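Local coordinates for protein heme peroxidase (PDB 2GVK) that probably uses heme and hydrogen peroxide to oxidise substrates such as dyes, as expected of a dye-decolorizing peroxidase, at residues F111-R114 with L120-E123; D149-A152 with F156-G159; Y170-I175 with G239-I244; V190-H195 with M249-T254; E278-G283 with R291-S296. All coordinates share one frame; numbering follows the deposited sequence.

Interaction 1. Residues F111-R114 with L120-E123; sequences FHIR and LCFE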
# COMPACT_ATOMS: atom_id res chain seq x y z
N PHE A 111 22.01 16.31 12.82
CA PHE A 111 21.45 15.46 11.77
C PHE A 111 20.01 15.20 12.08
O PHE A 111 19.67 14.77 13.20
CB PHE A 111 22.24 14.13 11.63
CG PHE A 111 23.63 14.30 11.15
CD1 PHE A 111 23.89 14.54 9.82
CD2 PHE A 111 24.71 14.28 12.04
CE1 PHE A 111 25.19 14.71 9.36
CE2 PHE A 111 26.02 14.45 11.57
CZ PHE A 111 26.25 14.66 10.25
N HIS A 112 19.14 15.50 11.11
CA HIS A 112 17.71 15.28 11.22
C HIS A 112 17.34 14.27 10.14
O HIS A 112 17.34 14.58 8.95
CB HIS A 112 16.98 16.61 11.06
CG HIS A 112 15.48 16.50 11.02
ND1 HIS A 112 14.68 17.42 10.37
CD2 HIS A 112 14.64 15.62 11.61
CE1 HIS A 112 13.41 17.10 10.53
NE2 HIS A 112 13.35 15.99 11.26
N ILE A 113 17.06 13.02 10.58
CA ILE A 113 16.90 11.89 9.69
C ILE A 113 15.45 11.40 9.78
O ILE A 113 14.96 11.13 10.86
CB ILE A 113 17.84 10.71 10.10
CG1 ILE A 113 19.22 11.22 10.51
CG2 ILE A 113 17.95 9.72 8.96
CD1 ILE A 113 20.20 10.13 10.95
N ARG A 114 14.81 11.29 8.61
CA ARG A 114 13.37 10.94 8.48
C ARG A 114 13.18 9.84 7.43
O ARG A 114 13.78 9.91 6.38
CB ARG A 114 12.57 12.18 8.01
CG ARG A 114 12.49 13.31 8.98
CD ARG A 114 11.79 14.53 8.39
NE ARG A 114 12.73 15.38 7.64
CZ ARG A 114 12.47 16.64 7.28
NH1 ARG A 114 11.31 17.21 7.60
NH2 ARG A 114 13.39 17.35 6.62
N LEU A 120 15.75 2.44 7.97
CA LEU A 120 16.48 3.26 7.00
C LEU A 120 17.17 4.43 7.67
O LEU A 120 18.27 4.80 7.29
CB LEU A 120 15.54 3.74 5.90
CG LEU A 120 14.81 2.64 5.12
CD1 LEU A 120 14.04 3.26 3.97
CD2 LEU A 120 15.75 1.58 4.60
N CYS A 121 16.52 5.01 8.68
CA CYS A 121 17.16 6.07 9.46
C CYS A 121 18.36 5.51 10.16
O CYS A 121 19.42 6.13 10.18
CB CYS A 121 16.19 6.66 10.47
SG CYS A 121 14.69 7.44 9.71
N PHE A 122 18.20 4.33 10.75
CA PHE A 122 19.32 3.66 11.41
C PHE A 122 20.46 3.43 10.45
O PHE A 122 21.60 3.68 10.77
CB PHE A 122 18.89 2.31 12.03
CG PHE A 122 20.04 1.40 12.32
CD1 PHE A 122 20.83 1.61 13.43
CD2 PHE A 122 20.40 0.39 11.43
CE1 PHE A 122 21.93 0.82 13.66
CE2 PHE A 122 21.49 -0.43 11.68
CZ PHE A 122 22.27 -0.19 12.78
N GLU A 123 20.16 2.96 9.26
CA GLU A 123 21.19 2.67 8.28
C GLU A 123 22.07 3.91 8.02
O GLU A 123 23.30 3.86 8.11
CB GLU A 123 20.54 2.18 6.97
CG GLU A 123 21.50 2.00 5.80
CD GLU A 123 22.25 0.73 5.85
OE1 GLU A 123 22.37 0.15 6.97
OE2 GLU A 123 22.66 0.24 4.77

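Interaction 2. Residues D149-A152 with F156-G159; sequences DGKA and FVDG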
# COMPACT_ATOMS: atom_id res chain seq x y z
N ASP A 149 -2.81 10.81 13.34
CA ASP A 149 -2.94 11.70 12.18
C ASP A 149 -2.17 12.99 12.39
O ASP A 149 -2.74 14.10 12.33
CB ASP A 149 -4.44 11.99 11.88
CG ASP A 149 -5.17 12.64 13.06
OD1 ASP A 149 -4.80 12.35 14.22
OD2 ASP A 149 -6.17 13.38 12.83
N GLY A 150 -0.89 12.85 12.68
CA GLY A 150 -0.01 14.01 12.86
C GLY A 150 -0.19 14.73 14.17
O GLY A 150 0.11 15.93 14.28
N LYS A 151 -0.60 14.00 15.21
CA LYS A 151 -0.76 14.59 16.54
C LYS A 151 0.56 14.79 17.23
O LYS A 151 1.48 13.97 17.11
CB LYS A 151 -1.66 13.70 17.42
CG LYS A 151 -3.07 13.51 16.91
CD LYS A 151 -3.89 12.72 17.91
CE LYS A 151 -5.14 12.05 17.27
NZ LYS A 151 -6.04 13.05 16.62
N ALA A 152 0.66 15.88 17.97
CA ALA A 152 1.68 16.03 18.95
C ALA A 152 1.34 15.10 20.13
O ALA A 152 0.22 14.60 20.23
CB ALA A 152 1.77 17.48 19.42
N PHE A 156 -3.11 16.73 20.25
CA PHE A 156 -3.63 17.69 19.32
C PHE A 156 -2.82 17.61 18.05
O PHE A 156 -1.62 17.50 18.10
CB PHE A 156 -3.51 19.11 19.89
CG PHE A 156 -4.60 19.48 20.82
CD1 PHE A 156 -4.64 18.97 22.12
CD2 PHE A 156 -5.59 20.37 20.44
CE1 PHE A 156 -5.63 19.34 22.99
CE2 PHE A 156 -6.57 20.75 21.32
CZ PHE A 156 -6.62 20.20 22.58
N VAL A 157 -3.48 17.70 16.92
CA VAL A 157 -2.78 17.75 15.65
C VAL A 157 -1.87 18.95 15.63
O VAL A 157 -2.24 20.05 16.09
CB VAL A 157 -3.78 17.84 14.47
CG1 VAL A 157 -3.07 18.22 13.15
CG2 VAL A 157 -4.56 16.52 14.34
N ASP A 158 -0.67 18.76 15.14
CA ASP A 158 0.29 19.83 15.03
C ASP A 158 0.77 19.97 13.58
O ASP A 158 0.81 18.98 12.83
CB ASP A 158 1.47 19.57 15.93
CG ASP A 158 2.44 20.72 15.96
OD1 ASP A 158 2.05 21.82 16.41
OD2 ASP A 158 3.59 20.53 15.52
N GLY A 159 1.11 21.19 13.19
CA GLY A 159 1.70 21.43 11.88
C GLY A 159 0.75 22.04 10.85
O GLY A 159 1.18 22.36 9.76

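Interaction 3. Residues Y170-I175 with G239-I244; sequences YHFAVI and GDDLKI. With EDO (1,2-ethanediol), chain K.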
# COMPACT_ATOMS: atom_id res chain seq x y z
N TYR A 170 9.10 26.73 1.04
CA TYR A 170 10.51 27.12 0.78
C TYR A 170 10.75 28.61 0.94
O TYR A 170 11.83 29.04 1.34
CB TYR A 170 10.96 26.67 -0.61
CG TYR A 170 11.12 25.21 -0.70
CD1 TYR A 170 12.24 24.58 -0.18
CD2 TYR A 170 10.12 24.42 -1.26
CE1 TYR A 170 12.38 23.24 -0.23
CE2 TYR A 170 10.25 23.06 -1.30
CZ TYR A 170 11.38 22.47 -0.80
OH TYR A 170 11.53 21.09 -0.85
N HIS A 171 9.74 29.41 0.63
CA HIS A 171 9.85 30.83 0.79
C HIS A 171 10.12 31.20 2.25
O HIS A 171 10.79 32.19 2.52
CB HIS A 171 8.57 31.51 0.30
CG HIS A 171 8.50 32.96 0.64
ND1 HIS A 171 9.29 33.91 0.02
CD2 HIS A 171 7.73 33.63 1.54
CE1 HIS A 171 9.02 35.10 0.53
NE2 HIS A 171 8.08 34.95 1.45
N PHE A 172 9.60 30.41 3.16
CA PHE A 172 9.70 30.71 4.59
C PHE A 172 10.83 29.97 5.28
O PHE A 172 11.25 30.37 6.37
CB PHE A 172 8.38 30.37 5.29
CG PHE A 172 7.25 31.20 4.83
CD1 PHE A 172 7.06 32.48 5.34
CD2 PHE A 172 6.42 30.77 3.81
CE1 PHE A 172 6.04 33.27 4.89
CE2 PHE A 172 5.41 31.57 3.34
CZ PHE A 172 5.20 32.80 3.90
N ALA A 173 11.34 28.93 4.65
CA ALA A 173 12.38 28.11 5.26
C ALA A 173 13.77 28.39 4.72
O ALA A 173 14.76 28.03 5.35
CB ALA A 173 12.04 26.61 5.05
N VAL A 174 13.85 29.01 3.54
CA VAL A 174 15.12 29.11 2.83
C VAL A 174 15.61 30.57 2.68
O VAL A 174 14.89 31.44 2.27
CB VAL A 174 15.01 28.46 1.41
CG1 VAL A 174 16.35 28.54 0.67
CG2 VAL A 174 14.56 27.00 1.51
N ILE A 175 16.88 30.78 3.03
CA ILE A 175 17.55 32.07 2.84
C ILE A 175 17.54 32.46 1.38
O ILE A 175 17.86 31.65 0.49
CB ILE A 175 19.01 31.99 3.33
CG1 ILE A 175 19.06 31.69 4.83
CG2 ILE A 175 19.76 33.30 3.02
CD1 ILE A 175 20.46 31.31 5.33
N GLY A 239 2.68 36.87 13.08
CA GLY A 239 1.96 37.79 12.20
C GLY A 239 2.81 38.36 11.10
O GLY A 239 3.98 38.01 10.97
N ASP A 240 2.21 39.26 10.30
CA ASP A 240 2.90 39.93 9.16
C ASP A 240 3.46 38.93 8.13
O ASP A 240 4.43 39.23 7.42
CB ASP A 240 4.03 40.86 9.66
CG ASP A 240 3.48 42.12 10.37
OD1 ASP A 240 2.23 42.23 10.56
OD2 ASP A 240 4.32 43.02 10.71
N ASP A 241 2.80 37.77 8.02
CA ASP A 241 3.24 36.71 7.13
C ASP A 241 4.74 36.35 7.37
O ASP A 241 5.51 36.16 6.43
CB ASP A 241 3.02 37.10 5.68
CG ASP A 241 2.89 35.89 4.76
OD1 ASP A 241 2.43 34.82 5.25
OD2 ASP A 241 3.26 36.00 3.56
N LEU A 242 5.13 36.33 8.63
CA LEU A 242 6.42 35.84 9.03
C LEU A 242 6.21 34.45 9.62
O LEU A 242 5.50 34.30 10.61
CB LEU A 242 7.03 36.76 10.05
CG LEU A 242 7.34 38.17 9.56
CD1 LEU A 242 7.76 39.03 10.70
CD2 LEU A 242 8.42 38.14 8.49
N LYS A 243 6.80 33.45 8.99
CA LYS A 243 6.52 32.06 9.33
C LYS A 243 7.74 31.23 9.23
O LYS A 243 8.69 31.59 8.51
CB LYS A 243 5.46 31.49 8.37
CG LYS A 243 4.22 32.31 8.30
CD LYS A 243 3.14 31.65 7.47
CE LYS A 243 1.84 32.46 7.52
NZ LYS A 243 0.76 31.84 6.74
N ILE A 244 7.73 30.11 9.94
CA ILE A 244 8.75 29.11 9.81
C ILE A 244 8.08 27.75 9.50
O ILE A 244 6.85 27.65 9.47
CB ILE A 244 9.61 29.01 11.08
CG1 ILE A 244 8.81 28.35 12.23
CG2 ILE A 244 10.11 30.39 11.48
CD1 ILE A 244 9.64 28.13 13.51
C1 EDO K . 9.54 35.60 5.78
O1 EDO K . 10.59 36.54 6.11
C2 EDO K . 9.64 35.19 4.32
O2 EDO K . 10.80 34.37 4.12
O HOH W 1 11.35 32.69 8.14

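Interaction 4. Residues V190-H195 with M249-T254; sequences VQKYIH and MPFANT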
# COMPACT_ATOMS: atom_id res chain seq x y z
N VAL A 190 16.43 23.80 17.33
CA VAL A 190 15.87 22.65 17.99
C VAL A 190 15.72 22.89 19.50
O VAL A 190 16.55 23.57 20.14
CB VAL A 190 16.73 21.37 17.75
CG1 VAL A 190 16.73 20.99 16.26
CG2 VAL A 190 18.13 21.55 18.29
N GLN A 191 14.62 22.35 20.06
CA GLN A 191 14.40 22.31 21.51
C GLN A 191 13.75 21.02 21.88
O GLN A 191 12.72 20.66 21.30
CB GLN A 191 13.46 23.42 21.97
CG GLN A 191 13.92 24.77 21.80
CD GLN A 191 12.84 25.77 22.18
OE1 GLN A 191 11.80 25.85 21.53
NE2 GLN A 191 13.09 26.53 23.27
N LYS A 192 14.27 20.37 22.92
CA LYS A 192 13.57 19.25 23.56
C LYS A 192 12.69 19.78 24.68
O LYS A 192 13.18 20.49 25.58
CB LYS A 192 14.54 18.24 24.14
CG LYS A 192 15.16 17.37 23.16
CD LYS A 192 16.27 16.50 23.80
CE LYS A 192 15.70 15.42 24.65
NZ LYS A 192 16.81 14.58 25.27
N TYR A 193 11.40 19.45 24.62
CA TYR A 193 10.46 19.78 25.67
C TYR A 193 10.02 18.52 26.41
O TYR A 193 9.71 17.51 25.78
CB TYR A 193 9.22 20.44 25.10
CG TYR A 193 9.40 21.87 24.67
CD1 TYR A 193 9.20 22.92 25.58
CD2 TYR A 193 9.74 22.19 23.36
CE1 TYR A 193 9.32 24.25 25.17
CE2 TYR A 193 9.88 23.51 22.96
CZ TYR A 193 9.67 24.54 23.87
OH TYR A 193 9.82 25.88 23.47
N ILE A 194 10.02 18.59 27.73
CA ILE A 194 9.47 17.51 28.57
C ILE A 194 8.13 17.96 29.11
O ILE A 194 8.01 19.05 29.65
CB ILE A 194 10.42 17.17 29.73
CG1 ILE A 194 11.81 16.78 29.18
CG2 ILE A 194 9.84 16.05 30.60
CD1 ILE A 194 11.81 15.58 28.26
N HIS A 195 7.11 17.12 28.96
CA HIS A 195 5.75 17.48 29.36
C HIS A 195 5.39 16.96 30.71
O HIS A 195 5.88 15.90 31.15
CB HIS A 195 4.75 16.94 28.35
CG HIS A 195 4.89 17.53 27.00
ND1 HIS A 195 4.69 18.87 26.75
CD2 HIS A 195 5.28 16.98 25.83
CE1 HIS A 195 4.91 19.11 25.47
NE2 HIS A 195 5.29 17.98 24.90
N MSE A 249 7.85 16.76 17.09
CA MSE A 249 7.84 15.31 16.98
C MSE A 249 7.79 14.68 18.36
O MSE A 249 8.60 14.99 19.23
CB MSE A 249 9.10 14.81 16.27
CG MSE A 249 9.19 15.24 14.82
SE MSE A 249 7.51 14.95 13.87
CE MSE A 249 7.66 13.09 13.58
N PRO A 250 6.83 13.78 18.55
CA PRO A 250 6.73 13.05 19.79
C PRO A 250 7.95 12.16 20.07
O PRO A 250 8.50 11.57 19.16
CB PRO A 250 5.49 12.16 19.57
CG PRO A 250 4.72 12.80 18.54
CD PRO A 250 5.67 13.53 17.67
N PHE A 251 8.35 12.09 21.33
CA PHE A 251 9.27 11.05 21.80
C PHE A 251 8.87 10.66 23.21
O PHE A 251 8.23 11.45 23.93
CB PHE A 251 10.73 11.50 21.74
CG PHE A 251 11.08 12.60 22.70
CD1 PHE A 251 10.99 13.92 22.32
CD2 PHE A 251 11.59 12.30 23.93
CE1 PHE A 251 11.39 14.95 23.20
CE2 PHE A 251 11.97 13.30 24.81
CZ PHE A 251 11.88 14.65 24.41
N ALA A 252 9.17 9.43 23.60
CA ALA A 252 8.76 8.96 24.92
C ALA A 252 9.43 7.73 25.38
O ALA A 252 9.77 6.84 24.57
CB ALA A 252 7.24 8.72 24.93
N ASN A 253 9.60 7.65 26.70
CA ASN A 253 9.91 6.40 27.41
C ASN A 253 8.82 6.22 28.45
O ASN A 253 8.95 6.68 29.57
CB ASN A 253 11.30 6.47 28.07
CG ASN A 253 11.67 5.17 28.79
OD1 ASN A 253 10.79 4.45 29.31
ND2 ASN A 253 12.98 4.87 28.85
N THR A 254 7.69 5.65 28.04
CA THR A 254 6.50 5.59 28.89
C THR A 254 6.73 4.80 30.18
O THR A 254 6.10 5.07 31.17
CB THR A 254 5.30 5.01 28.15
OG1 THR A 254 5.61 3.70 27.68
CG2 THR A 254 4.94 5.89 26.97

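Interaction 5. Residues E278-G283 with R291-S296; sequences ENMFIG and RLLDFS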
# COMPACT_ATOMS: atom_id res chain seq x y z
N GLU A 278 10.45 34.78 21.90
CA GLU A 278 10.18 35.93 22.80
C GLU A 278 8.70 35.95 23.19
O GLU A 278 8.36 36.10 24.38
CB GLU A 278 10.56 37.23 22.14
CG GLU A 278 12.06 37.46 22.00
CD GLU A 278 12.39 38.73 21.20
OE1 GLU A 278 11.44 39.43 20.76
OE2 GLU A 278 13.60 39.01 20.98
N ASN A 279 7.81 35.81 22.20
CA ASN A 279 6.38 35.80 22.47
C ASN A 279 5.99 34.69 23.46
O ASN A 279 5.09 34.86 24.27
CB ASN A 279 5.58 35.61 21.17
CG ASN A 279 5.48 36.88 20.34
OD1 ASN A 279 6.13 37.89 20.63
ND2 ASN A 279 4.68 36.82 19.30
N MSE A 280 6.65 33.54 23.35
CA MSE A 280 6.33 32.39 24.20
C MSE A 280 6.84 32.56 25.60
O MSE A 280 6.09 32.37 26.58
CB MSE A 280 6.93 31.12 23.62
CG MSE A 280 6.28 30.66 22.34
SE MSE A 280 7.30 29.21 21.55
CE MSE A 280 7.03 27.84 23.02
N PHE A 281 8.12 32.92 25.73
CA PHE A 281 8.80 32.86 27.03
C PHE A 281 8.75 34.16 27.81
O PHE A 281 8.74 34.15 29.03
CB PHE A 281 10.25 32.39 26.85
CG PHE A 281 10.36 30.92 26.52
CD1 PHE A 281 10.20 30.47 25.21
CD2 PHE A 281 10.56 29.99 27.52
CE1 PHE A 281 10.27 29.14 24.91
CE2 PHE A 281 10.65 28.66 27.24
CZ PHE A 281 10.47 28.21 25.93
N ILE A 282 8.77 35.28 27.10
CA ILE A 282 8.65 36.60 27.76
C ILE A 282 7.21 37.07 27.73
O ILE A 282 6.67 37.55 28.76
CB ILE A 282 9.53 37.65 27.07
CG1 ILE A 282 10.98 37.16 26.97
CG2 ILE A 282 9.46 38.98 27.82
CD1 ILE A 282 11.61 36.82 28.32
N GLY A 283 6.57 36.92 26.57
CA GLY A 283 5.21 37.37 26.37
C GLY A 283 5.15 38.67 25.59
O GLY A 283 5.99 39.56 25.77
N ARG A 291 0.66 29.57 27.16
CA ARG A 291 0.05 28.77 28.20
C ARG A 291 0.55 27.31 28.15
O ARG A 291 0.59 26.63 29.16
CB ARG A 291 -1.46 28.81 28.05
CG ARG A 291 -2.19 27.96 28.97
CD ARG A 291 -2.45 28.60 30.32
NE ARG A 291 -3.52 27.88 30.97
CZ ARG A 291 -3.37 26.99 31.94
NH1 ARG A 291 -2.20 26.84 32.54
NH2 ARG A 291 -4.43 26.31 32.37
N LEU A 292 0.95 26.85 26.98
CA LEU A 292 1.46 25.48 26.84
C LEU A 292 2.75 25.28 27.62
O LEU A 292 3.07 24.17 28.01
CB LEU A 292 1.65 25.11 25.38
CG LEU A 292 2.05 23.65 25.08
CD1 LEU A 292 1.10 22.65 25.74
CD2 LEU A 292 2.10 23.43 23.61
N LEU A 293 3.46 26.37 27.91
CA LEU A 293 4.67 26.28 28.74
C LEU A 293 4.35 25.96 30.21
O LEU A 293 5.23 25.54 30.95
CB LEU A 293 5.50 27.54 28.65
CG LEU A 293 6.15 27.82 27.28
CD1 LEU A 293 6.88 29.17 27.32
CD2 LEU A 293 7.10 26.72 26.87
N ASP A 294 3.09 26.05 30.61
CA ASP A 294 2.69 25.62 31.93
C ASP A 294 2.70 24.07 32.02
O ASP A 294 2.57 23.51 33.08
CB ASP A 294 1.29 26.15 32.28
CG ASP A 294 1.25 27.69 32.43
OD1 ASP A 294 2.32 28.33 32.62
OD2 ASP A 294 0.15 28.27 32.35
N PHE A 295 2.86 23.41 30.87
CA PHE A 295 2.84 21.95 30.81
C PHE A 295 4.04 21.39 30.10
O PHE A 295 4.13 20.17 29.88
CB PHE A 295 1.56 21.48 30.10
CG PHE A 295 0.33 21.96 30.73
CD1 PHE A 295 -0.25 21.25 31.77
CD2 PHE A 295 -0.26 23.15 30.33
CE1 PHE A 295 -1.40 21.72 32.38
CE2 PHE A 295 -1.39 23.63 30.94
CZ PHE A 295 -1.96 22.91 31.96
N SER A 296 4.98 22.26 29.74
CA SER A 296 6.12 21.88 28.89
C SER A 296 7.38 22.62 29.30
O SER A 296 7.41 23.85 29.28
CB SER A 296 5.81 22.23 27.41
OG SER A 296 4.50 21.85 27.04

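Interaction 1. Residues F111-R114 with L120-E123
The chi1 of I113 (-40°) sets CG1 beside the backbone N and leaves the CG2 branch anti to it, while C121 (chi1 -61°) holds SG beside its own backbone N. With these rotations I113 CG2 meets the helix at the root of the cysteine, 3.8 Å from both C121 CA and C121 CB. The branches divide the work: I113 CD1, at the end of the other branch, comes to 4.1 Å from C121 O. The sulfur meets strand backbone rather than side chain, with C121 SG 3.6 Å from R114 C and 3.9 Å from I113 O. R114 thus joins through its main chain, and its CB points away from the helix. In fold terms this is a strand-helix unit of the N-terminal ferredoxin-like half, in which helix 118-131 turns back to cover the face of strand 109-115 that feeds it. C121 also touches I26 of the adjacent strand 24-32, so one small side chain spans two strands. On the far side of the helix F122 packs its ring on F145 and Y147 of the second subunit. E123 pairs with R59 through OE2, and its OE1 is hydrogen-bonded to Y147 OH of that second subunit.

Interaction 2. Residues D149-A152 with F156-G159
K151 and V157 face each other as a single non-hydrogen-bonded antiparallel pair, their CA atoms 3.9 Å apart, at the mouth of a tight turn. F156-G159 supplies the last four residues of the GXXDG signature of dye-decolorizing peroxidases, which in relatives lies beside the heme. The firm part is the backbone. D158 N donates to G150 O at 3.1 Å and an almost straight 178°, whereas the bond from A152 N to F156 O is shorter, 2.8 Å, but bent to 154°. One bond thus flanks each side of the pair, and K151 CA also approaches F156 O at 3.4 Å as a CA-H...O contact. Side chains add less: A152 CB and D158 CB meet only at 4.1 Å, and D158 OD2 turns to N248 ND2. Side-chain contacts across the segments are sparser around D149 and K151, a partly exposed side that neighbouring subunits partly cover. V157 CG2, beside its backbone N, crosses the D149 side chain at about a right angle and sits 3.8 Å from D149 OD2. That oxygen salt-bridges R59 of the fourth subunit, while D149 OD1 accepts K151 NZ in a salt bridge at 2.8 Å through its syn lone pair.

Interaction 3. Residues Y170-I175 with G239-I244
D241 and K243 receive the ring of F172, which projects from the last turn of helix 169-173. The loop 239-244 leads into edge strand 245-253, so the contact ties the short helix to that strand's entry. It first tightens at G239, whose O accepts the backbone N of L242. D241 offers its carbonyl to the ring edge: D241 O lies near the ring plane, 3.3 Å from F172 CE1. Its carboxylate stands nearly upright to the ring, the planes 74° apart, with D241 OD2 near the ring plane, 3.8 Å from F172 CZ, and OD1 raised above it. L242 turns its CB away from the helix, but its CD2 reaches a 1,2-ethanediol, probably from the crystallisation liquor, that also donates to H171 O. K243 runs side by side with F172. Its CB is 3.6 Å from F172 CD1, and its extended chain carries CD over one ring face, toward the rim; the opposite face holds H171 CD2, 3.5 Å above the centre. K243 NZ forms a salt bridge with E167 and only a long pair with D241 OD1. A water donates to F172 O and to K243 O, at 2.9 Å each. I244 turns away, onto T272 and M276 of helix 270-281. The ring therefore has carbon above and below it and D241 O and OD2 near its plane, consistent with weak electrostatic attraction between the positive phenyl edge and these oxygens.

Interaction 4. Residues V190-H195 with M249-T254
Y193, whose backbone O touches F251, also makes the shortest polar bond here: its OH donates to Q191 OE1 at 2.8 Å. The hydroxyl comes in above the carbonyl plane of the amide, 45° out of it, rather than on a lone pair. This pair occupies one face of strand 186-195, while the contact itself is made by the F251 ring, reaching in from strand 245-253. F251 has chi1 67°, which places CG between the backbone N and the carbonyl carbon and aims the ring across the gap. Its CZ then meets three groups obliquely: Y193 O at 3.8 Å, K192 CE at 3.9 Å and I194 CD1 at 4.0 Å. K192 and I194 each cross the phenylalanine at about a right angle, and the lysine chain bends at chi3 on its way to a salt bridge of NZ with D140. The two strands are not sheet neighbours. Both pair with strand 258-267 and run broadly in the same direction; the axes of the short segments are 9.2 Å apart at 53°, consistent with the twist of the beta-barrel sheet. F251 spans the distance and also touches E258. Since lysine methylene, isoleucine methyl and a carbonyl oxygen all gather at one ring carbon, the contact rests on van der Waals packing rather than a directional bond, and the charged end of K192 is satisfied beyond it.

Interaction 5. Residues E278-G283 with R291-S296
One face of the F281 ring carries L293 CD1, 3.7 Å from the centroid and only 9° off the ring normal, a well-centred CH-pi contact. The second methyl sits nearer the rim, with L293 CD2 3.8 Å from F281 CZ. A second flat group, the R291 guanidinium, has D294 CG at its edge in the conformer given, where R291 NH1 reaches the anti lone pair of D294 OD2 at 2.8 Å, a salt bridge within the 3-10 turn. L293 is wedged between two neighbours: its CD1 also abuts M280 O at 3.4 Å, and the selenomethionine M280, bent at chi3 (64°), brings its CE to 4.0 Å from L293 CD2. Both M280 and F281 cross the leucine at about a right angle. Local hydrogen bonds shape both segments. E278 O accepts both I282 N and G283 N, and L292 O is gripped from opposite faces of its plane by F295 N and, at 2.9 Å, the side-chain donor S296 OG. The end of helix 270-281 is thereby packed against the 3-10 turn that leads into strand 296-306; M280, F281 and L293 all rest on Y193 of strand 186-195, F281 touches I95 of strand 95-96, and L292 leans on V211 of helix 205-212.

From the N terminus, interaction 1 closes a short strand-to-helix connection in the N-terminal half, and interaction 2 follows as a tight turn in the loop between strand 136-145 and helix 169-173. Interactions 3 and 4 then cross: 190-195 comes between 170-175 and 239-244, and 249-254 follows. They thus interlock the middle of this half, joining a helix to a distant loop and strand 186-195 to strand 245-253. Interaction 5 closes the last loop, between helix 270-281 and strand 296-306. Interaction 4 is the hub: P250 packs on K151 of interaction 2, and H195 ND1 makes a weak hydrogen bond with S296 OG of interaction 5. Interactions 1 and 4 both reach the eight-stranded sheet and touch the second subunit.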